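PDB 2CWA: single-strand binding protein from Thermus thermophilus, which probably binds single-stranded DNA and recruits partner proteins to it during replication, recombination and repair. Local coordinates for residues A127-F132 with G198-D203; V76-R81 with I99-L104; R179-W184 with V218-L223. All coordinates share one frame; numbering follows the deposited sequence.

Interaction 1: residues A127-F132 with G198-D203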
ATOM      1  N   ALA A 127       4.106  12.902   3.572  1.00 23.50           N
ATOM      2  CA  ALA A 127       3.306  11.856   4.206  1.00 23.77           C
ATOM      3  C   ALA A 127       4.128  10.611   4.547  1.00 23.83           C
ATOM      4  O   ALA A 127       5.315  10.520   4.230  1.00 21.53           O
ATOM      5  CB  ALA A 127       2.141  11.465   3.276  1.00 18.14           C
ATOM      6  N   LEU A 128       3.486   9.652   5.206  1.00 21.57           N
ATOM      7  CA  LEU A 128       4.149   8.398   5.550  1.00 20.63           C
ATOM      8  C   LEU A 128       3.495   7.285   4.748  1.00 22.30           C
ATOM      9  O   LEU A 128       2.268   7.172   4.717  1.00 18.56           O
ATOM     10  CB  LEU A 128       4.020   8.092   7.051  1.00 19.75           C
ATOM     11  CG  LEU A 128       4.560   6.709   7.446  1.00 21.55           C
ATOM     12  CD1 LEU A 128       6.054   6.632   7.152  1.00 22.24           C
ATOM     13  CD2 LEU A 128       4.294   6.440   8.928  1.00 20.80           C
ATOM     14  N   ASN A 129       4.324   6.481   4.093  1.00 21.01           N
ATOM     15  CA  ASN A 129       3.871   5.359   3.280  1.00 21.90           C
ATOM     16  C   ASN A 129       4.975   4.327   3.379  1.00 23.44           C
ATOM     17  O   ASN A 129       5.912   4.319   2.579  1.00 20.58           O
ATOM     18  CB  ASN A 129       3.675   5.797   1.819  1.00 22.50           C
ATOM     19  CG  ASN A 129       3.177   4.671   0.926  1.00 26.02           C
ATOM     20  OD1 ASN A 129       3.117   3.509   1.332  1.00 25.47           O
ATOM     21  ND2 ASN A 129       2.830   5.014  -0.313  1.00 26.25           N
ATOM     22  N   GLN A 130       4.868   3.449   4.372  1.00 22.33           N
ATOM     23  CA  GLN A 130       5.895   2.442   4.585  1.00 20.29           C
ATOM     24  C   GLN A 130       5.302   1.070   4.881  1.00 19.52           C
ATOM     25  O   GLN A 130       4.400   0.949   5.698  1.00 22.96           O
ATOM     26  CB  GLN A 130       6.782   2.879   5.753  1.00 22.78           C
ATOM     27  CG  GLN A 130       8.004   2.009   5.982  1.00 26.29           C
ATOM     28  CD  GLN A 130       8.913   2.558   7.072  1.00 29.95           C
ATOM     29  OE1 GLN A 130      10.044   2.106   7.235  1.00 40.28           O
ATOM     30  NE2 GLN A 130       8.419   3.527   7.827  1.00 34.57           N
ATOM     31  N   VAL A 131       5.820   0.044   4.219  1.00 20.04           N
ATOM     32  CA  VAL A 131       5.344  -1.321   4.440  1.00 22.51           C
ATOM     33  C   VAL A 131       6.521  -2.265   4.655  1.00 23.41           C
ATOM     34  O   VAL A 131       7.563  -2.136   4.006  1.00 22.63           O
ATOM     35  CB  VAL A 131       4.505  -1.836   3.238  1.00 23.15           C
ATOM     36  CG1 VAL A 131       5.357  -1.879   1.985  1.00 21.94           C
ATOM     37  CG2 VAL A 131       3.953  -3.229   3.543  1.00 23.58           C
ATOM     38  N   PHE A 132       6.351  -3.200   5.587  1.00 19.43           N
ATOM     39  CA  PHE A 132       7.365  -4.203   5.890  1.00 20.60           C
ATOM     40  C   PHE A 132       6.791  -5.544   5.457  1.00 20.97           C
ATOM     41  O   PHE A 132       5.706  -5.924   5.899  1.00 22.09           O
ATOM     42  CB  PHE A 132       7.634  -4.262   7.398  1.00 20.26           C
ATOM     43  CG  PHE A 132       8.359  -3.075   7.936  1.00 22.94           C
ATOM     44  CD1 PHE A 132       9.737  -3.107   8.105  1.00 24.38           C
ATOM     45  CD2 PHE A 132       7.666  -1.927   8.291  1.00 22.75           C
ATOM     46  CE1 PHE A 132      10.413  -2.005   8.628  1.00 23.57           C
ATOM     47  CE2 PHE A 132       8.336  -0.822   8.813  1.00 27.69           C
ATOM     48  CZ  PHE A 132       9.712  -0.866   8.981  1.00 25.54           C
ATOM     49  N   GLY A 198       9.117  -1.082   1.835  1.00 21.94           N
ATOM     50  CA  GLY A 198       8.774  -0.323   0.653  1.00 23.71           C
ATOM     51  C   GLY A 198       7.654   0.661   0.853  1.00 21.00           C
ATOM     52  O   GLY A 198       7.276   0.981   1.976  1.00 23.17           O
ATOM     53  N   ARG A 199       7.130   1.153  -0.263  1.00 20.46           N
ATOM     54  CA  ARG A 199       6.037   2.097  -0.242  1.00 18.34           C
ATOM     55  C   ARG A 199       4.925   1.485  -1.077  1.00 18.74           C
ATOM     56  O   ARG A 199       5.188   0.819  -2.078  1.00 20.66           O
ATOM     57  CB  ARG A 199       6.488   3.440  -0.825  1.00 24.70           C
ATOM     58  CG  ARG A 199       7.294   3.325  -2.115  1.00 31.02           C
ATOM     59  CD  ARG A 199       7.956   4.657  -2.466  1.00 35.87           C
ATOM     60  NE  ARG A 199       6.972   5.653  -2.862  1.00 43.88           N
ATOM     61  CZ  ARG A 199       6.428   5.723  -4.073  1.00 43.83           C
ATOM     62  NH1 ARG A 199       6.781   4.856  -5.013  1.00 45.49           N
ATOM     63  NH2 ARG A 199       5.517   6.649  -4.338  1.00 47.45           N
ATOM     64  N   LEU A 200       3.685   1.678  -0.648  1.00 18.56           N
ATOM     65  CA  LEU A 200       2.557   1.133  -1.390  1.00 18.46           C
ATOM     66  C   LEU A 200       2.266   2.021  -2.591  1.00 17.85           C
ATOM     67  O   LEU A 200       2.223   3.241  -2.468  1.00 18.97           O
ATOM     68  CB  LEU A 200       1.318   1.076  -0.501  1.00 18.98           C
ATOM     69  CG  LEU A 200       1.422   0.096   0.672  1.00 20.73           C
ATOM     70  CD1 LEU A 200       0.203   0.243   1.578  1.00 23.37           C
ATOM     71  CD2 LEU A 200       1.527  -1.315   0.128  1.00 22.66           C
ATOM     72  N   VAL A 201       2.070   1.401  -3.747  1.00 18.27           N
ATOM     73  CA  VAL A 201       1.747   2.144  -4.956  1.00 22.99           C
ATOM     74  C   VAL A 201       0.602   1.427  -5.650  1.00 24.44           C
ATOM     75  O   VAL A 201       0.309   0.269  -5.344  1.00 23.61           O
ATOM     76  CB  VAL A 201       2.946   2.211  -5.933  1.00 18.68           C
ATOM     77  CG1 VAL A 201       4.159   2.801  -5.222  1.00 25.63           C
ATOM     78  CG2 VAL A 201       3.254   0.836  -6.483  1.00 23.45           C
ATOM     79  N   ASN A 202      -0.057   2.114  -6.576  1.00 24.44           N
ATOM     80  CA  ASN A 202      -1.145   1.481  -7.298  1.00 27.90           C
ATOM     81  C   ASN A 202      -1.224   1.925  -8.752  1.00 28.91           C
ATOM     82  O   ASN A 202      -0.756   3.010  -9.117  1.00 28.52           O
ATOM     83  CB  ASN A 202      -2.478   1.735  -6.588  1.00 31.42           C
ATOM     84  CG  ASN A 202      -2.718   3.196  -6.308  1.00 35.40           C
ATOM     85  OD1 ASN A 202      -2.599   4.037  -7.197  1.00 37.93           O
ATOM     86  ND2 ASN A 202      -3.069   3.509  -5.065  1.00 32.34           N
ATOM     87  N   ASP A 203      -1.786   1.058  -9.585  1.00 27.25           N
ATOM     88  CA  ASP A 203      -1.949   1.359 -10.999  1.00 29.31           C
ATOM     89  C   ASP A 203      -3.453   1.440 -11.233  1.00 31.08           C
ATOM     90  O   ASP A 203      -4.224   0.730 -10.583  1.00 30.11           O
ATOM     91  CB  ASP A 203      -1.356   0.248 -11.871  1.00 26.34           C
ATOM     92  CG  ASP A 203       0.008  -0.219 -11.390  1.00 27.32           C
ATOM     93  OD1 ASP A 203       0.881   0.635 -11.133  1.00 22.95           O
ATOM     94  OD2 ASP A 203       0.209  -1.449 -11.276  1.00 26.22           O
TER
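N129 reaches over from one strand to L200 of another and pairs with its backbone like a further peptide group. Its CB stays at a distance, 4.5 Å from R199 CB. With CG anti to the backbone N (chi1 -179°), the amide runs on to the strand 198-203, and CG comes within 3.4 Å of L200 N. At the tip, OD1 accepts L200 N-H at 2.8 Å, the donor tilted from the carbonyl plane, while ND2 gives a nearly straight bond of 2.9 Å to L200 O, on a lone pair and close to the plane of the asparagine amide, whose rotation the two bonds fix. The strands belong to the second OB fold, where the first strand of the barrel, 128-145, pairs antiparallel with the fourth, 193-206. Their main chains meet at V131 and G198, through V131 N to G198 O (2.8 Å) and G198 N to V131 O (2.9 Å). The N-to-C directions of the short segments make 110°, well short of antiparallel, confining the pairing to this bridge. On the buried face V131 CG1 lies over G198 O, and V218 covers both V131 and L200. R199 turns its guanidinium away to a salt bridge with E219.

Interaction 2: residues V76-R81 with I99-L104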
ATOM      1  N   VAL A  76      -4.658  11.381   9.349  1.00 20.46           N
ATOM      2  CA  VAL A  76      -4.785  10.175  10.159  1.00 23.35           C
ATOM      3  C   VAL A  76      -3.581   9.261  10.018  1.00 21.85           C
ATOM      4  O   VAL A  76      -2.869   9.292   9.008  1.00 20.01           O
ATOM      5  CB  VAL A  76      -6.033   9.339   9.759  1.00 21.96           C
ATOM      6  CG1 VAL A  76      -7.296  10.161   9.937  1.00 20.32           C
ATOM      7  CG2 VAL A  76      -5.906   8.874   8.325  1.00 21.21           C
ATOM      8  N   PHE A  77      -3.361   8.452  11.049  1.00 19.83           N
ATOM      9  CA  PHE A  77      -2.292   7.468  11.057  1.00 18.56           C
ATOM     10  C   PHE A  77      -2.973   6.106  11.068  1.00 19.92           C
ATOM     11  O   PHE A  77      -3.772   5.815  11.956  1.00 21.16           O
ATOM     12  CB  PHE A  77      -1.420   7.601  12.312  1.00 15.65           C
ATOM     13  CG  PHE A  77      -0.602   6.369  12.611  1.00 18.06           C
ATOM     14  CD1 PHE A  77       0.246   5.830  11.652  1.00 20.61           C
ATOM     15  CD2 PHE A  77      -0.698   5.736  13.854  1.00 22.65           C
ATOM     16  CE1 PHE A  77       0.991   4.674  11.916  1.00 24.32           C
ATOM     17  CE2 PHE A  77       0.039   4.581  14.130  1.00 23.42           C
ATOM     18  CZ  PHE A  77       0.885   4.048  13.161  1.00 23.08           C
ATOM     19  N   VAL A  78      -2.650   5.279  10.084  1.00 21.02           N
ATOM     20  CA  VAL A  78      -3.228   3.956   9.989  1.00 23.29           C
ATOM     21  C   VAL A  78      -2.168   2.879  10.115  1.00 24.06           C
ATOM     22  O   VAL A  78      -1.102   2.968   9.498  1.00 20.01           O
ATOM     23  CB  VAL A  78      -3.966   3.769   8.645  1.00 23.26           C
ATOM     24  CG1 VAL A  78      -4.181   2.297   8.358  1.00 24.95           C
ATOM     25  CG2 VAL A  78      -5.302   4.483   8.694  1.00 21.95           C
ATOM     26  N   GLU A  79      -2.464   1.878  10.942  1.00 19.22           N
ATOM     27  CA  GLU A  79      -1.577   0.738  11.116  1.00 18.64           C
ATOM     28  C   GLU A  79      -2.382  -0.448  10.609  1.00 19.32           C
ATOM     29  O   GLU A  79      -3.479  -0.731  11.109  1.00 19.97           O
ATOM     30  CB  GLU A  79      -1.203   0.519  12.592  1.00 18.23           C
ATOM     31  CG  GLU A  79      -0.358  -0.755  12.765  1.00 20.69           C
ATOM     32  CD  GLU A  79       0.148  -0.981  14.186  1.00 23.56           C
ATOM     33  OE1 GLU A  79      -0.326  -0.297  15.111  1.00 21.80           O
ATOM     34  OE2 GLU A  79       1.019  -1.854  14.372  1.00 24.12           O
ATOM     35  N   GLY A  80      -1.848  -1.149   9.619  1.00 21.43           N
ATOM     36  CA  GLY A  80      -2.590  -2.267   9.080  1.00 20.74           C
ATOM     37  C   GLY A  80      -1.742  -3.331   8.434  1.00 21.45           C
ATOM     38  O   GLY A  80      -0.596  -3.573   8.822  1.00 21.98           O
ATOM     39  N   ARG A  81      -2.314  -3.960   7.421  1.00 18.79           N
ATOM     40  CA  ARG A  81      -1.645  -5.034   6.720  1.00 21.46           C
ATOM     41  C   ARG A  81      -2.313  -5.250   5.377  1.00 20.68           C
ATOM     42  O   ARG A  81      -3.431  -4.785   5.149  1.00 22.23           O
ATOM     43  CB  ARG A  81      -1.739  -6.308   7.554  1.00 27.57           C
ATOM     44  CG  ARG A  81      -3.148  -6.588   8.026  1.00 32.18           C
ATOM     45  CD  ARG A  81      -3.175  -7.525   9.234  1.00 31.79           C
ATOM     46  NE  ARG A  81      -4.504  -7.540   9.831  1.00 33.37           N
ATOM     47  CZ  ARG A  81      -5.591  -8.001   9.218  1.00 37.78           C
ATOM     48  NH1 ARG A  81      -6.764  -7.967   9.837  1.00 36.32           N
ATOM     49  NH2 ARG A  81      -5.506  -8.508   7.992  1.00 36.93           N
ATOM     50  N   ILE A  99      -5.885  -2.980   1.421  1.00 23.27           N
ATOM     51  CA  ILE A  99      -5.204  -2.477   2.597  1.00 24.93           C
ATOM     52  C   ILE A  99      -6.184  -2.481   3.759  1.00 23.02           C
ATOM     53  O   ILE A  99      -7.132  -1.695   3.805  1.00 22.74           O
ATOM     54  CB  ILE A  99      -4.698  -1.038   2.381  1.00 22.88           C
ATOM     55  CG1 ILE A  99      -3.735  -1.003   1.197  1.00 23.44           C
ATOM     56  CG2 ILE A  99      -4.016  -0.529   3.647  1.00 25.38           C
ATOM     57  CD1 ILE A  99      -3.420   0.406   0.725  1.00 28.84           C
ATOM     58  N   ARG A 100      -5.942  -3.381   4.700  1.00 23.64           N
ATOM     59  CA  ARG A 100      -6.783  -3.512   5.875  1.00 24.23           C
ATOM     60  C   ARG A 100      -6.205  -2.698   7.024  1.00 24.80           C
ATOM     61  O   ARG A 100      -5.068  -2.923   7.436  1.00 26.43           O
ATOM     62  CB  ARG A 100      -6.860  -4.985   6.276  1.00 29.27           C
ATOM     63  CG  ARG A 100      -7.493  -5.254   7.627  1.00 39.19           C
ATOM     64  CD  ARG A 100      -9.010  -5.107   7.596  1.00 44.62           C
ATOM     65  NE  ARG A 100      -9.621  -5.755   8.752  1.00 51.69           N
ATOM     66  CZ  ARG A 100      -9.421  -5.385  10.010  1.00 55.09           C
ATOM     67  NH1 ARG A 100      -8.624  -4.361  10.281  1.00 60.77           N
ATOM     68  NH2 ARG A 100     -10.002  -6.044  11.002  1.00 58.77           N
ATOM     69  N   ALA A 101      -6.978  -1.745   7.531  1.00 22.35           N
ATOM     70  CA  ALA A 101      -6.525  -0.937   8.654  1.00 24.53           C
ATOM     71  C   ALA A 101      -6.939  -1.620   9.950  1.00 27.61           C
ATOM     72  O   ALA A 101      -8.119  -1.876  10.158  1.00 26.36           O
ATOM     73  CB  ALA A 101      -7.143   0.439   8.592  1.00 25.07           C
ATOM     74  N   ASP A 102      -5.980  -1.930  10.817  1.00 25.85           N
ATOM     75  CA  ASP A 102      -6.328  -2.547  12.089  1.00 28.02           C
ATOM     76  C   ASP A 102      -6.670  -1.443  13.078  1.00 27.78           C
ATOM     77  O   ASP A 102      -7.556  -1.599  13.920  1.00 27.86           O
ATOM     78  CB  ASP A 102      -5.168  -3.395  12.632  1.00 26.77           C
ATOM     79  CG  ASP A 102      -5.053  -4.738  11.934  1.00 30.75           C
ATOM     80  OD1 ASP A 102      -6.107  -5.316  11.596  1.00 29.78           O
ATOM     81  OD2 ASP A 102      -3.919  -5.225  11.729  1.00 30.20           O
ATOM     82  N   PHE A 103      -5.977  -0.316  12.946  1.00 21.99           N
ATOM     83  CA  PHE A 103      -6.168   0.828  13.825  1.00 21.33           C
ATOM     84  C   PHE A 103      -6.061   2.140  13.053  1.00 21.15           C
ATOM     85  O   PHE A 103      -5.322   2.235  12.080  1.00 21.81           O
ATOM     86  CB  PHE A 103      -5.076   0.856  14.895  1.00 25.77           C
ATOM     87  CG  PHE A 103      -5.089  -0.323  15.822  1.00 24.32           C
ATOM     88  CD1 PHE A 103      -5.976  -0.373  16.887  1.00 25.03           C
ATOM     89  CD2 PHE A 103      -4.188  -1.370  15.643  1.00 25.68           C
ATOM     90  CE1 PHE A 103      -5.966  -1.452  17.773  1.00 28.24           C
ATOM     91  CE2 PHE A 103      -4.169  -2.451  16.520  1.00 29.03           C
ATOM     92  CZ  PHE A 103      -5.059  -2.488  17.587  1.00 28.26           C
ATOM     93  N   LEU A 104      -6.794   3.148  13.506  1.00 19.50           N
ATOM     94  CA  LEU A 104      -6.726   4.474  12.914  1.00 24.59           C
ATOM     95  C   LEU A 104      -6.676   5.447  14.073  1.00 25.01           C
ATOM     96  O   LEU A 104      -7.360   5.262  15.082  1.00 24.45           O
ATOM     97  CB  LEU A 104      -7.942   4.785  12.033  1.00 23.55           C
ATOM     98  CG  LEU A 104      -7.926   6.218  11.468  1.00 26.77           C
ATOM     99  CD1 LEU A 104      -8.640   6.259  10.126  1.00 26.11           C
ATOM    100  CD2 LEU A 104      -8.562   7.184  12.457  1.00 25.80           C
TER
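V78 and L104 pair across two antiparallel strands with their side chains on the same buried face, and here the contact is tight. V78 CG1, anti to the backbone N (chi1 162°), is pressed to 3.5 Å from A101 CB, and its other branch, CG2, meets L104 CD1 at 4.0 Å. V76 lies obliquely across the same leucine, while L34 and L58, from neighbouring strands, help to enclose the cluster. Close packing of the main chain continues at G80, whose CA sits 3.0 Å from R100 O in a CA-H...O contact.

The other face, carrying E79, R81, R100 and F103, is more exposed and its contacts are looser. E79 and F103 merely run side by side. Beyond them R81 and D102 form a salt bridge whose individual hydrogen bonds are weak: R81 NE is 3.1 Å from D102 OD2, but the carboxylate is twisted 41° from the guanidinium plane. R100 lies alongside R81. Its CG rests 3.4 Å above one face of the R81 guanidinium, and R81 NH1 in turn stands over the centre of the R100 guanidinium. D102 lies near both positive groups and would be expected to ease their repulsion, as would E83, a second partner of R81. A nitrate ion, probably from the crystallisation liquor, lies about 4 Å from the R100 side chain.

Between the two faces, E79 O accepts two N-H groups in its carbonyl plane, from D102 N at 2.8 Å and from F103 N at 3.1 Å. One residue thus faces two, shifting the register by one where the chain turns its corner at D102: a classic beta bulge in the hairpin of the fourth and fifth strands of the first OB fold.

Interaction 3: residues R179-W184 with V218-L223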
ATOM      1  N   ARG A 179      16.954   0.616 -10.180  1.00 26.96           N
ATOM      2  CA  ARG A 179      18.405   0.782 -10.186  1.00 29.24           C
ATOM      3  C   ARG A 179      19.237  -0.300  -9.505  1.00 26.67           C
ATOM      4  O   ARG A 179      19.098  -1.483  -9.808  1.00 24.78           O
ATOM      5  CB  ARG A 179      18.742   2.152  -9.599  1.00 32.41           C
ATOM      6  CG  ARG A 179      18.033   3.273 -10.326  1.00 36.72           C
ATOM      7  CD  ARG A 179      18.255   4.622  -9.686  1.00 45.03           C
ATOM      8  NE  ARG A 179      17.334   5.605 -10.245  1.00 51.91           N
ATOM      9  CZ  ARG A 179      16.011   5.538 -10.120  1.00 55.66           C
ATOM     10  NH1 ARG A 179      15.456   4.537  -9.450  1.00 57.83           N
ATOM     11  NH2 ARG A 179      15.242   6.464 -10.674  1.00 58.24           N
ATOM     12  N   ASP A 180      20.117   0.109  -8.595  1.00 28.44           N
ATOM     13  CA  ASP A 180      20.982  -0.850  -7.907  1.00 29.75           C
ATOM     14  C   ASP A 180      20.178  -1.931  -7.203  1.00 25.86           C
ATOM     15  O   ASP A 180      20.540  -3.110  -7.235  1.00 26.94           O
ATOM     16  CB  ASP A 180      21.877  -0.141  -6.886  1.00 32.77           C
ATOM     17  CG  ASP A 180      22.810   0.868  -7.528  1.00 38.95           C
ATOM     18  OD1 ASP A 180      23.220   0.654  -8.691  1.00 38.02           O
ATOM     19  OD2 ASP A 180      23.141   1.868  -6.862  1.00 40.86           O
ATOM     20  N   LEU A 181      19.087  -1.520  -6.567  1.00 26.30           N
ATOM     21  CA  LEU A 181      18.219  -2.443  -5.846  1.00 24.90           C
ATOM     22  C   LEU A 181      17.686  -3.486  -6.822  1.00 25.59           C
ATOM     23  O   LEU A 181      17.560  -4.667  -6.487  1.00 25.80           O
ATOM     24  CB  LEU A 181      17.070  -1.659  -5.210  1.00 26.76           C
ATOM     25  CG  LEU A 181      16.348  -2.252  -4.002  1.00 30.08           C
ATOM     26  CD1 LEU A 181      17.372  -2.680  -2.951  1.00 29.30           C
ATOM     27  CD2 LEU A 181      15.387  -1.204  -3.426  1.00 26.66           C
ATOM     28  N   ALA A 182      17.393  -3.054  -8.046  1.00 25.75           N
ATOM     29  CA  ALA A 182      16.880  -3.970  -9.054  1.00 23.92           C
ATOM     30  C   ALA A 182      17.978  -4.924  -9.491  1.00 24.40           C
ATOM     31  O   ALA A 182      17.741  -6.118  -9.675  1.00 25.94           O
ATOM     32  CB  ALA A 182      16.335  -3.188 -10.262  1.00 23.07           C
ATOM     33  N   GLU A 183      19.190  -4.409  -9.652  1.00 24.72           N
ATOM     34  CA  GLU A 183      20.279  -5.271 -10.076  1.00 25.88           C
ATOM     35  C   GLU A 183      20.637  -6.275  -8.978  1.00 22.86           C
ATOM     36  O   GLU A 183      21.004  -7.412  -9.262  1.00 25.06           O
ATOM     37  CB  GLU A 183      21.477  -4.419 -10.500  1.00 30.13           C
ATOM     38  CG  GLU A 183      21.108  -3.516 -11.685  1.00 36.92           C
ATOM     39  CD  GLU A 183      22.271  -2.726 -12.246  1.00 42.80           C
ATOM     40  OE1 GLU A 183      22.944  -2.022 -11.465  1.00 45.22           O
ATOM     41  OE2 GLU A 183      22.496  -2.799 -13.476  1.00 44.54           O
ATOM     42  N   TRP A 184      20.502  -5.859  -7.726  1.00 22.76           N
ATOM     43  CA  TRP A 184      20.784  -6.758  -6.604  1.00 24.79           C
ATOM     44  C   TRP A 184      19.757  -7.890  -6.622  1.00 22.95           C
ATOM     45  O   TRP A 184      20.097  -9.056  -6.420  1.00 22.95           O
ATOM     46  CB  TRP A 184      20.680  -5.999  -5.278  1.00 24.96           C
ATOM     47  CG  TRP A 184      20.874  -6.857  -4.054  1.00 27.95           C
ATOM     48  CD1 TRP A 184      22.054  -7.123  -3.414  1.00 31.53           C
ATOM     49  CD2 TRP A 184      19.857  -7.574  -3.337  1.00 28.45           C
ATOM     50  NE1 TRP A 184      21.833  -7.964  -2.340  1.00 31.98           N
ATOM     51  CE2 TRP A 184      20.495  -8.255  -2.272  1.00 30.83           C
ATOM     52  CE3 TRP A 184      18.469  -7.708  -3.492  1.00 29.31           C
ATOM     53  CZ2 TRP A 184      19.791  -9.059  -1.367  1.00 31.96           C
ATOM     54  CZ3 TRP A 184      17.769  -8.507  -2.591  1.00 32.44           C
ATOM     55  CH2 TRP A 184      18.432  -9.172  -1.541  1.00 30.05           C
ATOM     56  N   VAL A 218       3.827  -2.928  -4.354  1.00 20.21           N
ATOM     57  CA  VAL A 218       4.820  -2.322  -3.477  1.00 20.97           C
ATOM     58  C   VAL A 218       6.094  -1.973  -4.233  1.00 19.11           C
ATOM     59  O   VAL A 218       6.575  -2.756  -5.048  1.00 24.39           O
ATOM     60  CB  VAL A 218       5.219  -3.276  -2.319  1.00 23.43           C
ATOM     61  CG1 VAL A 218       6.302  -2.612  -1.446  1.00 22.39           C
ATOM     62  CG2 VAL A 218       3.996  -3.630  -1.481  1.00 19.96           C
ATOM     63  N   GLU A 219       6.620  -0.784  -3.965  1.00 21.18           N
ATOM     64  CA  GLU A 219       7.869  -0.343  -4.574  1.00 23.81           C
ATOM     65  C   GLU A 219       8.879  -0.429  -3.432  1.00 18.03           C
ATOM     66  O   GLU A 219       8.728   0.236  -2.415  1.00 20.49           O
ATOM     67  CB  GLU A 219       7.761   1.100  -5.074  1.00 23.89           C
ATOM     68  CG  GLU A 219       9.087   1.688  -5.534  1.00 35.37           C
ATOM     69  CD  GLU A 219       8.923   3.056  -6.165  1.00 37.04           C
ATOM     70  OE1 GLU A 219       8.330   3.133  -7.261  1.00 44.87           O
ATOM     71  OE2 GLU A 219       9.376   4.051  -5.560  1.00 43.50           O
ATOM     72  N   ALA A 220       9.885  -1.270  -3.615  1.00 21.77           N
ATOM     73  CA  ALA A 220      10.915  -1.501  -2.615  1.00 24.86           C
ATOM     74  C   ALA A 220      11.852  -0.319  -2.381  1.00 25.81           C
ATOM     75  O   ALA A 220      12.199   0.418  -3.306  1.00 25.97           O
ATOM     76  CB  ALA A 220      11.725  -2.736  -3.002  1.00 22.64           C
ATOM     77  N   LEU A 221      12.238  -0.149  -1.121  1.00 25.49           N
ATOM     78  CA  LEU A 221      13.163   0.898  -0.706  1.00 25.44           C
ATOM     79  C   LEU A 221      14.402   0.181  -0.169  1.00 26.78           C
ATOM     80  O   LEU A 221      15.522   0.683  -0.270  1.00 23.48           O
ATOM     81  CB  LEU A 221      12.541   1.756   0.394  1.00 28.68           C
ATOM     82  CG  LEU A 221      11.372   2.652  -0.024  1.00 34.97           C
ATOM     83  CD1 LEU A 221      10.713   3.256   1.211  1.00 33.13           C
ATOM     84  CD2 LEU A 221      11.876   3.741  -0.964  1.00 34.70           C
ATOM     85  N   ARG A 222      14.183  -0.999   0.403  1.00 23.83           N
ATOM     86  CA  ARG A 222      15.269  -1.825   0.939  1.00 22.41           C
ATOM     87  C   ARG A 222      14.895  -3.280   0.729  1.00 21.97           C
ATOM     88  O   ARG A 222      13.729  -3.646   0.872  1.00 22.48           O
ATOM     89  CB  ARG A 222      15.476  -1.588   2.446  1.00 21.78           C
ATOM     90  CG  ARG A 222      16.686  -2.363   3.021  1.00 21.78           C
ATOM     91  CD  ARG A 222      16.800  -2.251   4.547  1.00 22.79           C
ATOM     92  NE  ARG A 222      18.064  -2.810   5.030  1.00 21.36           N
ATOM     93  CZ  ARG A 222      19.073  -2.078   5.503  1.00 23.59           C
ATOM     94  NH1 ARG A 222      18.969  -0.759   5.570  1.00 21.63           N
ATOM     95  NH2 ARG A 222      20.203  -2.661   5.886  1.00 24.17           N
ATOM     96  N   LEU A 223      15.881  -4.105   0.388  1.00 20.96           N
ATOM     97  CA  LEU A 223      15.652  -5.527   0.178  1.00 23.34           C
ATOM     98  C   LEU A 223      16.738  -6.324   0.885  1.00 26.12           C
ATOM     99  O   LEU A 223      17.905  -5.917   0.924  1.00 25.75           O
ATOM    100  CB  LEU A 223      15.676  -5.876  -1.315  1.00 23.65           C
ATOM    101  CG  LEU A 223      14.615  -5.264  -2.230  1.00 23.59           C
ATOM    102  CD1 LEU A 223      14.935  -5.625  -3.677  1.00 25.83           C
ATOM    103  CD2 LEU A 223      13.226  -5.783  -1.842  1.00 25.14           C
TER
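The short helix that follows the third strand of an OB fold and packs against one end of its barrel is represented here by 179-185, which lays L181 and W184 against L223, L181 also reaching the corner just before it. L181 is the deeper of the two helix residues. Its CG stands anti to the backbone N (chi1 -157°), which sends the forked tip out toward the strand, and the fork divides its contacts. CD2 probes the corner of the chain, 3.6 Å from A220 O and 3.7 Å from L221 C, with A220 CB a little farther off. CD1 instead lies beside L223, reaching CG at 3.8 Å, while L181 CG touches L223 CD1 at 3.7 Å. The two leucines cross obliquely.

That corner belongs to the barrel's last strand. L221 and R222 both face I197 of the fourth strand, a classic beta bulge, and beyond it the chain 222-224 continues alongside strand 193-206. With the turn made, L223 points toward the helix, whereas R222 points away from it and is held by a salt bridge to E224.

One helical turn after L181, the indole of W184 comes in by its six-membered ring. CZ3 touches L223 CB at 3.6 Å, and L223 O lies 4.1 Å above one face of the ring, displaced toward its rim. No hydrogen bond crosses between the segments; the contact is van der Waals throughout. L223 is buried and L181 partly so, but W184 is exposed, so the apolar contact runs outward from the barrel end to the protein surface. A182, on the side of the helix turned away from this strand, meets A151, A153 and L143.

In the fold
Interaction 1 is the most central and buried, joining first and fourth strands of the second OB fold through main-chain bonds and an asparagine amide. Interaction 3 belongs to the same fold, and V218 links the two by packing on V131 and L200; yet its helix 179-185 is held by van der Waals contact without hydrogen bonds, reaching the surface. Interaction 2 lies in the first OB fold, its centre about 25 Å from that of interaction 3, and combines an apolar inner face with a charged outer one. It meets interaction 1 through I99 and L200. Both 99-104 and 218-223 turn a corner at a classic bulge against their fold's fourth strand; in interaction 3 the helix also packs there.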